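Local coordinates for protein dipeptidase AC. Metallo peptidase. MEROPS family M19 (Rhodobacter sphaeroides, PDB 3LY0) that probably hydrolyses dipeptides as a zinc-dependent metallodipeptidase of the TIM-barrel M19 family, with a phosphinate dipeptide mimic bound at its two-zinc site, at residues R27-L32 against W105-A110. Numbering follows the deposited sequence.
Sequences RETIWL and WMERAA
The side chain of R27 lies flat along the indole of W105, its guanidinium turned only 2° from the ring plane. R27 CZ sits 3.5 Å from the centroid of the five-membered ring of W105, a cation-pi contact, while R27 CD is centred over the six-membered ring. An extended chain from CG to NE lays these groups along the whole indole, and R27 NH1 is hydrogen-bonded to H102. A109 CB covers the opposite face of W105, nearer its edge than its centre. The far end of this indole, W105 CH2, reaches R27 O at 3.3 Å. The W31 and W105 side chains run in opposite directions, their rings inclined to each other, with W31 CD1 3.6 Å from W105 CZ3. M106 lies over one face of the W31 indole: its CE is 3.5 Å from the six-membered ring centroid, a CH-pi contact, with SD farther above the same face in a Met-aromatic contact. W31 NE1 donates to M106 O at 3.0 Å, the bond bent to 148°. F114 meets W31 edge-to-face, and L42 and M45 of helix 42-48 also touch it. A leucine in place of W31 would probably leave M106 O without this indole donor and the methionine methyl without its aromatic floor. The axes of 27-32 and 105-109 cross at -77°; a charged group spread over partly exposed W105 and a buried indole with its NE1 paired thus join helix 27-32 to the C-terminal end of helix 89-109.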
loop_
_atom_site.group_PDB
_atom_site.type_symbol
_atom_site.label_atom_id
_atom_site.label_comp_id
_atom_site.label_asym_id
_atom_site.label_seq_id
_atom_site.Cartn_x
_atom_site.Cartn_y
_atom_site.Cartn_z
ATOM N N ARG A 27 -8.395 -14.645 -15.877
ATOM C CA ARG A 27 -8.340 -13.214 -15.612
ATOM C C ARG A 27 -9.522 -12.399 -16.142
ATOM O O ARG A 27 -9.957 -11.457 -15.486
ATOM C CB ARG A 27 -7.010 -12.610 -16.064
ATOM C CG ARG A 27 -6.846 -12.492 -17.556
ATOM C CD ARG A 27 -5.477 -11.892 -17.833
ATOM N NE ARG A 27 -5.152 -11.849 -19.249
ATOM C CZ ARG A 27 -4.019 -11.335 -19.709
ATOM N NH1 ARG A 27 -3.149 -10.813 -18.853
ATOM N NH2 ARG A 27 -3.759 -11.337 -21.008
ATOM N N GLU A 28 -10.044 -12.745 -17.317
ATOM C CA GLU A 28 -11.184 -12.013 -17.859
ATOM C C GLU A 28 -12.360 -11.997 -16.870
ATOM O O GLU A 28 -12.957 -10.950 -16.597
ATOM C CB GLU A 28 -11.625 -12.615 -19.189
ATOM C CG GLU A 28 -12.728 -11.826 -19.864
ATOM C CD GLU A 28 -13.118 -12.393 -21.218
ATOM O OE1 GLU A 28 -12.601 -13.470 -21.589
ATOM O OE2 GLU A 28 -13.943 -11.758 -21.908
ATOM N N THR A 29 -12.674 -13.165 -16.324
ATOM C CA THR A 29 -13.759 -13.269 -15.359
ATOM C C THR A 29 -13.400 -12.581 -14.044
ATOM O O THR A 29 -14.187 -11.800 -13.513
ATOM C CB THR A 29 -14.136 -14.734 -15.107
ATOM O OG1 THR A 29 -14.617 -15.306 -16.331
ATOM C CG2 THR A 29 -15.220 -14.834 -14.041
ATOM N N ILE A 30 -12.208 -12.865 -13.525
ATOM C CA ILE A 30 -11.807 -12.312 -12.233
ATOM C C ILE A 30 -11.919 -10.788 -12.227
ATOM O O ILE A 30 -12.457 -10.202 -11.299
ATOM C CB ILE A 30 -10.378 -12.747 -11.840
ATOM C CG1 ILE A 30 -10.332 -14.260 -11.601
ATOM C CG2 ILE A 30 -9.906 -11.999 -10.590
ATOM C CD1 ILE A 30 -8.924 -14.806 -11.461
ATOM N N TRP A 31 -11.412 -10.151 -13.273
ATOM C CA TRP A 31 -11.389 -8.693 -13.354
ATOM C C TRP A 31 -12.729 -8.098 -13.773
ATOM O O TRP A 31 -13.237 -7.194 -13.120
ATOM C CB TRP A 31 -10.283 -8.284 -14.334
ATOM C CG TRP A 31 -10.197 -6.827 -14.764
ATOM C CD1 TRP A 31 -10.008 -6.377 -16.039
ATOM C CD2 TRP A 31 -10.261 -5.657 -13.935
ATOM N NE1 TRP A 31 -9.954 -5.002 -16.059
ATOM C CE2 TRP A 31 -10.100 -4.538 -14.779
ATOM C CE3 TRP A 31 -10.430 -5.447 -12.563
ATOM C CZ2 TRP A 31 -10.109 -3.232 -14.296
ATOM C CZ3 TRP A 31 -10.438 -4.145 -12.089
ATOM C CH2 TRP A 31 -10.288 -3.053 -12.952
ATOM N N LEU A 32 -13.297 -8.595 -14.867
ATOM C CA LEU A 32 -14.482 -7.951 -15.422
ATOM C C LEU A 32 -15.794 -8.356 -14.748
ATOM O O LEU A 32 -16.758 -7.603 -14.785
ATOM C CB LEU A 32 -14.561 -8.196 -16.928
ATOM C CG LEU A 32 -13.361 -7.658 -17.711
ATOM C CD1 LEU A 32 -13.533 -7.986 -19.177
ATOM C CD2 LEU A 32 -13.218 -6.153 -17.500
ATOM N N TRP A 105 -3.017 -5.168 -19.302
ATOM C CA TRP A 105 -4.143 -5.941 -19.813
ATOM C C TRP A 105 -5.479 -5.479 -19.213
ATOM O O TRP A 105 -6.470 -5.376 -19.928
ATOM C CB TRP A 105 -3.944 -7.447 -19.605
ATOM C CG TRP A 105 -5.204 -8.166 -19.888
ATOM C CD1 TRP A 105 -5.661 -8.560 -21.111
ATOM C CD2 TRP A 105 -6.225 -8.511 -18.945
ATOM N NE1 TRP A 105 -6.894 -9.151 -20.983
ATOM C CE2 TRP A 105 -7.262 -9.134 -19.663
ATOM C CE3 TRP A 105 -6.354 -8.367 -17.557
ATOM C CZ2 TRP A 105 -8.419 -9.614 -19.046
ATOM C CZ3 TRP A 105 -7.505 -8.848 -16.940
ATOM C CH2 TRP A 105 -8.522 -9.460 -17.686
ATOM N N MET A 106 -5.508 -5.206 -17.907
ATOM C CA MET A 106 -6.740 -4.756 -17.252
ATOM C C MET A 106 -7.319 -3.527 -17.951
ATOM O O MET A 106 -8.535 -3.395 -18.130
ATOM C CB MET A 106 -6.492 -4.431 -15.768
ATOM C CG MET A 106 -6.309 -5.633 -14.855
ATOM S SD MET A 106 -5.623 -5.213 -13.191
ATOM C CE MET A 106 -6.862 -4.035 -12.565
ATOM N N GLU A 107 -6.439 -2.615 -18.329
ATOM C CA GLU A 107 -6.841 -1.403 -19.025
ATOM C C GLU A 107 -7.347 -1.706 -20.440
ATOM O O GLU A 107 -8.349 -1.139 -20.879
ATOM C CB GLU A 107 -5.657 -0.439 -19.048
ATOM C CG GLU A 107 -5.897 0.895 -19.711
ATOM C CD GLU A 107 -4.674 1.781 -19.583
ATOM O OE1 GLU A 107 -3.551 1.258 -19.771
ATOM O OE2 GLU A 107 -4.819 2.978 -19.285
ATOM N N ARG A 108 -6.671 -2.593 -21.157
ATOM C CA ARG A 108 -7.151 -2.976 -22.483
ATOM C C ARG A 108 -8.530 -3.602 -22.384
ATOM O O ARG A 108 -9.441 -3.239 -23.125
ATOM C CB ARG A 108 -6.178 -3.936 -23.166
ATOM C CG ARG A 108 -4.828 -3.290 -23.445
ATOM C CD ARG A 108 -3.989 -4.073 -24.456
ATOM N NE ARG A 108 -3.733 -5.452 -24.054
ATOM C CZ ARG A 108 -2.775 -5.818 -23.210
ATOM N NH1 ARG A 108 -1.971 -4.897 -22.689
ATOM N NH2 ARG A 108 -2.613 -7.096 -22.902
ATOM N N ALA A 109 -8.683 -4.532 -21.447
ATOM C CA ALA A 109 -9.904 -5.332 -21.322
ATOM C C ALA A 109 -11.116 -4.535 -20.846
ATOM O O ALA A 109 -12.263 -4.886 -21.150
ATOM C CB ALA A 109 -9.661 -6.512 -20.377
ATOM N N ALA A 110 -10.869 -3.471 -20.089
ATOM C CA ALA A 110 -11.957 -2.708 -19.488
ATOM C C ALA A 110 -12.511 -1.641 -20.426
ATOM O O ALA A 110 -13.463 -0.941 -20.076
ATOM C CB ALA A 110 -11.516 -2.095 -18.167
#